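Local atomic coordinates of NAD nucleotidase (Haemophilus influenzae, PDB entry 3ZTV), a protein that degrades NAD to adenosine and nicotinamide riboside in the periplasm, acting as both an NAD pyrophosphatase and a nucleotidase on NMN and AMP. Residues A[467-479]-A[483-495]. Numbering follows the deposited sequence.
Sequences PYGAGIRYEANET and EGKRLVSVEVLNK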
loop_
_atom_site.group_PDB
_atom_site.type_symbol
_atom_site.label_atom_id
_atom_site.label_comp_id
_atom_site.label_asym_id
_atom_site.label_seq_id
_atom_site.Cartn_x
_atom_site.Cartn_y
_atom_site.Cartn_z
ATOM N N PRO A 467 -28.547 -30.773 0.623
ATOM C CA PRO A 467 -27.626 -29.901 -0.114
ATOM C C PRO A 467 -27.193 -30.424 -1.482
ATOM O O PRO A 467 -26.934 -31.619 -1.647
ATOM C CB PRO A 467 -26.413 -29.844 0.813
ATOM C CG PRO A 467 -26.365 -31.223 1.403
ATOM C CD PRO A 467 -27.824 -31.635 1.579
ATOM N N TYR A 468 -27.115 -29.517 -2.445
ATOM C CA TYR A 468 -26.554 -29.806 -3.763
ATOM C C TYR A 468 -25.590 -28.679 -4.089
ATOM O O TYR A 468 -25.809 -27.536 -3.676
ATOM C CB TYR A 468 -27.644 -29.860 -4.836
ATOM C CG TYR A 468 -28.656 -30.976 -4.667
ATOM C CD1 TYR A 468 -29.698 -30.869 -3.751
ATOM C CD2 TYR A 468 -28.576 -32.133 -5.435
ATOM C CE1 TYR A 468 -30.630 -31.886 -3.603
ATOM C CE2 TYR A 468 -29.505 -33.158 -5.288
ATOM C CZ TYR A 468 -30.529 -33.028 -4.372
ATOM O OH TYR A 468 -31.466 -34.034 -4.216
ATOM N N GLY A 469 -24.530 -28.985 -4.827
ATOM C CA GLY A 469 -23.489 -28.009 -5.093
ATOM C C GLY A 469 -23.045 -27.873 -6.539
ATOM O O GLY A 469 -23.372 -28.693 -7.407
ATOM N N ALA A 470 -22.304 -26.797 -6.781
ATOM C CA ALA A 470 -21.639 -26.557 -8.050
ATOM C C ALA A 470 -20.155 -26.383 -7.752
ATOM O O ALA A 470 -19.793 -25.692 -6.806
ATOM C CB ALA A 470 -22.193 -25.311 -8.717
ATOM N N GLY A 471 -19.294 -27.014 -8.548
ATOM C CA GLY A 471 -17.866 -27.009 -8.263
ATOM C C GLY A 471 -17.496 -27.956 -7.130
ATOM O O GLY A 471 -16.323 -28.069 -6.752
ATOM N N ILE A 472 -18.512 -28.618 -6.575
ATOM C CA ILE A 472 -18.336 -29.646 -5.552
ATOM C C ILE A 472 -19.329 -30.758 -5.844
ATOM O O ILE A 472 -20.455 -30.497 -6.255
ATOM C CB ILE A 472 -18.549 -29.098 -4.114
ATOM C CG1 ILE A 472 -18.227 -30.177 -3.073
ATOM C CG2 ILE A 472 -19.967 -28.556 -3.946
ATOM C CD1 ILE A 472 -18.083 -29.665 -1.645
ATOM N N ARG A 473 -18.895 -32.003 -5.665
ATOM C CA ARG A 473 -19.776 -33.146 -5.845
ATOM C C ARG A 473 -19.439 -34.165 -4.774
ATOM O O ARG A 473 -18.304 -34.218 -4.298
ATOM C CB ARG A 473 -19.638 -33.739 -7.253
ATOM C CG ARG A 473 -18.285 -34.352 -7.557
ATOM C CD ARG A 473 -18.179 -34.723 -9.028
ATOM N NE ARG A 473 -16.942 -35.446 -9.314
ATOM C CZ ARG A 473 -16.484 -35.686 -10.540
ATOM N NH1 ARG A 473 -17.153 -35.248 -11.597
ATOM N NH2 ARG A 473 -15.352 -36.359 -10.706
ATOM N N TYR A 474 -20.427 -34.954 -4.369
ATOM C CA TYR A 474 -20.192 -35.890 -3.283
ATOM C C TYR A 474 -21.064 -37.133 -3.382
ATOM O O TYR A 474 -22.091 -37.145 -4.068
ATOM C CB TYR A 474 -20.366 -35.199 -1.913
ATOM C CG TYR A 474 -21.798 -34.838 -1.576
ATOM C CD1 TYR A 474 -22.347 -33.614 -1.953
ATOM C CD2 TYR A 474 -22.605 -35.726 -0.875
ATOM C CE1 TYR A 474 -23.671 -33.292 -1.638
ATOM C CE2 TYR A 474 -23.922 -35.415 -0.556
ATOM C CZ TYR A 474 -24.451 -34.202 -0.941
ATOM O OH TYR A 474 -25.768 -33.921 -0.623
ATOM N N GLU A 475 -20.602 -38.185 -2.713
ATOM C CA GLU A 475 -21.384 -39.393 -2.507
ATOM C C GLU A 475 -21.602 -39.532 -1.011
ATOM O O GLU A 475 -20.718 -39.221 -0.207
ATOM C CB GLU A 475 -20.653 -40.632 -3.045
ATOM C CG GLU A 475 -21.412 -41.940 -2.796
ATOM C CD GLU A 475 -20.797 -43.151 -3.480
ATOM O OE1 GLU A 475 -19.887 -42.985 -4.322
ATOM O OE2 GLU A 475 -21.240 -44.278 -3.166
ATOM N N ALA A 476 -22.793 -39.987 -0.641
ATOM C CA ALA A 476 -23.137 -40.148 0.765
ATOM C C ALA A 476 -24.093 -41.320 0.946
ATOM O O ALA A 476 -24.802 -41.699 0.014
ATOM C CB ALA A 476 -23.760 -38.863 1.312
ATOM N N ASN A 477 -24.098 -41.888 2.149
ATOM C CA ASN A 477 -25.042 -42.945 2.509
ATOM C C ASN A 477 -26.115 -42.395 3.436
ATOM O O ASN A 477 -25.824 -41.566 4.298
ATOM C CB ASN A 477 -24.331 -44.087 3.237
ATOM C CG ASN A 477 -23.308 -44.792 2.374
ATOM O OD1 ASN A 477 -23.505 -44.971 1.173
ATOM N ND2 ASN A 477 -22.198 -45.193 2.988
ATOM N N GLU A 478 -27.348 -42.868 3.289
ATOM C CA GLU A 478 -28.406 -42.456 4.205
ATOM C C GLU A 478 -28.089 -42.888 5.632
ATOM O O GLU A 478 -28.344 -42.153 6.586
ATOM C CB GLU A 478 -29.761 -43.019 3.776
ATOM C CG GLU A 478 -30.902 -42.619 4.705
ATOM C CD GLU A 478 -32.271 -42.880 4.112
ATOM O OE1 GLU A 478 -32.356 -43.506 3.035
ATOM O OE2 GLU A 478 -33.271 -42.451 4.729
ATOM N N THR A 479 -27.535 -44.088 5.769
ATOM C CA THR A 479 -27.177 -44.631 7.074
ATOM C C THR A 479 -25.771 -44.197 7.481
ATOM O O THR A 479 -24.804 -44.526 6.801
ATOM C CB THR A 479 -27.228 -46.175 7.050
ATOM O OG1 THR A 479 -28.540 -46.613 6.667
ATOM C CG2 THR A 479 -26.874 -46.748 8.415
ATOM N N GLU A 483 -18.550 -43.916 12.726
ATOM C CA GLU A 483 -18.090 -42.623 13.228
ATOM C C GLU A 483 -19.173 -41.549 13.144
ATOM O O GLU A 483 -18.928 -40.383 13.460
ATOM C CB GLU A 483 -16.834 -42.176 12.474
ATOM C CG GLU A 483 -15.642 -43.103 12.649
ATOM C CD GLU A 483 -15.102 -43.102 14.069
ATOM O OE1 GLU A 483 -15.449 -42.180 14.840
ATOM O OE2 GLU A 483 -14.331 -44.022 14.414
ATOM N N GLY A 484 -20.369 -41.946 12.716
ATOM C CA GLY A 484 -21.498 -41.037 12.642
ATOM C C GLY A 484 -21.564 -40.206 11.374
ATOM O O GLY A 484 -22.353 -39.264 11.287
ATOM N N LYS A 485 -20.751 -40.566 10.384
ATOM C CA LYS A 485 -20.646 -39.797 9.142
ATOM C C LYS A 485 -21.389 -40.441 7.974
ATOM O O LYS A 485 -21.389 -41.666 7.821
ATOM C CB LYS A 485 -19.177 -39.609 8.762
ATOM C CG LYS A 485 -18.341 -38.924 9.832
ATOM C CD LYS A 485 -18.780 -37.474 10.048
ATOM C CE LYS A 485 -17.937 -36.797 11.124
ATOM N NZ LYS A 485 -18.166 -35.321 11.192
ATOM N N ARG A 486 -22.018 -39.613 7.145
ATOM C CA ARG A 486 -22.694 -40.098 5.944
ATOM C C ARG A 486 -21.849 -39.946 4.673
ATOM O O ARG A 486 -22.070 -40.656 3.693
ATOM C CB ARG A 486 -24.043 -39.389 5.755
ATOM C CG ARG A 486 -25.080 -39.683 6.828
ATOM C CD ARG A 486 -26.445 -39.123 6.437
ATOM N NE ARG A 486 -27.493 -39.504 7.386
ATOM C CZ ARG A 486 -27.742 -38.866 8.527
ATOM N NH1 ARG A 486 -27.025 -37.805 8.878
ATOM N NH2 ARG A 486 -28.718 -39.291 9.322
ATOM N N LEU A 487 -20.899 -39.016 4.676
ATOM C CA LEU A 487 -20.105 -38.775 3.472
ATOM C C LEU A 487 -19.196 -39.946 3.113
ATOM O O LEU A 487 -18.543 -40.530 3.979
ATOM C CB LEU A 487 -19.286 -37.488 3.594
ATOM C CG LEU A 487 -20.072 -36.178 3.456
ATOM C CD1 LEU A 487 -19.185 -34.997 3.811
ATOM C CD2 LEU A 487 -20.636 -36.020 2.055
ATOM N N VAL A 488 -19.165 -40.262 1.822
ATOM C CA VAL A 488 -18.324 -41.328 1.281
ATOM C C VAL A 488 -17.140 -40.731 0.522
ATOM O O VAL A 488 -16.001 -41.167 0.682
ATOM C CB VAL A 488 -19.134 -42.250 0.345
ATOM C CG1 VAL A 488 -18.223 -43.234 -0.384
ATOM C CG2 VAL A 488 -20.196 -42.992 1.138
ATOM N N SER A 489 -17.418 -39.723 -0.302
ATOM C CA SER A 489 -16.375 -39.038 -1.057
ATOM C C SER A 489 -16.799 -37.598 -1.334
ATOM O O SER A 489 -17.988 -37.321 -1.488
ATOM C CB SER A 489 -16.117 -39.773 -2.376
ATOM O OG SER A 489 -17.225 -39.680 -3.253
ATOM N N VAL A 490 -15.823 -36.693 -1.406
ATOM C CA VAL A 490 -16.082 -35.296 -1.762
ATOM C C VAL A 490 -14.984 -34.801 -2.694
ATOM O O VAL A 490 -13.798 -34.936 -2.388
ATOM C CB VAL A 490 -16.147 -34.380 -0.526
ATOM C CG1 VAL A 490 -16.435 -32.945 -0.948
ATOM C CG2 VAL A 490 -17.197 -34.873 0.455
ATOM N N GLU A 491 -15.391 -34.260 -3.838
ATOM C CA GLU A 491 -14.467 -33.688 -4.803
ATOM C C GLU A 491 -14.801 -32.228 -5.062
ATOM O O GLU A 491 -15.970 -31.822 -5.015
ATOM C CB GLU A 491 -14.524 -34.450 -6.124
ATOM C CG GLU A 491 -14.173 -35.925 -6.030
ATOM C CD GLU A 491 -14.599 -36.672 -7.272
ATOM O OE1 GLU A 491 -13.793 -36.732 -8.225
ATOM O OE2 GLU A 491 -15.744 -37.169 -7.304
ATOM N N VAL A 492 -13.762 -31.451 -5.345
ATOM C CA VAL A 492 -13.911 -30.054 -5.731
ATOM C C VAL A 492 -13.243 -29.814 -7.085
ATOM O O VAL A 492 -12.144 -30.316 -7.346
ATOM C CB VAL A 492 -13.308 -29.120 -4.672
ATOM C CG1 VAL A 492 -13.330 -27.668 -5.148
ATOM C CG2 VAL A 492 -14.047 -29.275 -3.349
ATOM N N LEU A 493 -13.913 -29.063 -7.951
ATOM C CA LEU A 493 -13.404 -28.748 -9.280
ATOM C C LEU A 493 -12.249 -27.750 -9.209
ATOM O O LEU A 493 -12.391 -26.650 -8.668
ATOM C CB LEU A 493 -14.534 -28.192 -10.151
ATOM C CG LEU A 493 -14.234 -27.857 -11.612
ATOM C CD1 LEU A 493 -13.604 -29.044 -12.327
ATOM C CD2 LEU A 493 -15.499 -27.406 -12.330
ATOM N N ASN A 494 -11.094 -28.143 -9.740
ATOM C CA ASN A 494 -9.964 -27.229 -9.844
ATOM C C ASN A 494 -10.278 -26.154 -10.876
ATOM O O ASN A 494 -10.414 -26.443 -12.063
ATOM C CB ASN A 494 -8.687 -27.983 -10.221
ATOM C CG ASN A 494 -7.450 -27.100 -10.181
ATOM O OD1 ASN A 494 -7.465 -25.965 -10.657
ATOM N ND2 ASN A 494 -6.373 -27.621 -9.602
ATOM N N LYS A 495 -10.401 -24.914 -10.417
ATOM C CA LYS A 495 -10.860 -23.830 -11.277
ATOM C C LYS A 495 -9.810 -23.416 -12.307
ATOM O O LYS A 495 -10.080 -23.407 -13.510
ATOM C CB LYS A 495 -11.294 -22.628 -10.436
ATOM C CG LYS A 495 -12.391 -21.806 -11.081
ATOM C CD LYS A 495 -13.143 -20.984 -10.053
ATOM C CE LYS A 495 -14.336 -20.299 -10.690
ATOM N NZ LYS A 495 -15.015 -19.370 -9.751
HETATM O O HOH W 1 -30.407 -41.463 8.431
#
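An antiparallel beta hairpin pairs strand 472-477 with strand 487-493, and Arg-473 and Glu-491 face each other across it in a hydrogen-bonded pair. Arg-473 N gives to Glu-491 O, and Glu-491 N returns the bond to Arg-473 O at 2.9 Å. Their side chains form a salt bridge on the more exposed face. Arg-473 grips side-on: Arg-473 NE meets Glu-491 OE2 at 2.9 Å. Arg-473 NH2 meets Glu-491 OE1 at 3.0 Å. The two flat groups are turned 58° apart, and both oxygens are met from above the carboxylate plane. With CG between the backbone N and carbonyl carbon (chi1 65°), the extended Arg-473 chain runs past the Glu-491 CB.

A classic beta bulge breaks the register further along. Two residues, Val-488 and Ser-489, sit opposite the single residue Glu-475. Glu-475 O takes a bond from Val-488 N at 2.8 Å and a weak one from Ser-489 N. The face with Ile-472, Tyr-474 and Val-490 is mostly apolar. Ile-472 CD1 lies 3.7 Å from Val-490 CG1, and Leu-487 CD2 approaches Tyr-474 CD2 obliquely at 3.5 Å. The hairpin lies in the C-terminal domain of the 5'-nucleotidase family. Leu-404 of strand 404-408 touches both Ile-472 and Val-492. Tyr-474 OH reaches back to Pro-467 O, linking the hairpin to strand 467-470 of the neighbouring sheet.

At the turn end, Arg-486 NE donates to Glu-478 O at 2.9 Å, from above the carbonyl plane. A water bridges Glu-478 O and Arg-486 NH2, while NH1 binds Gln-455. Arg-486 N and Leu-487 N both bind the Glu-451 carboxylate.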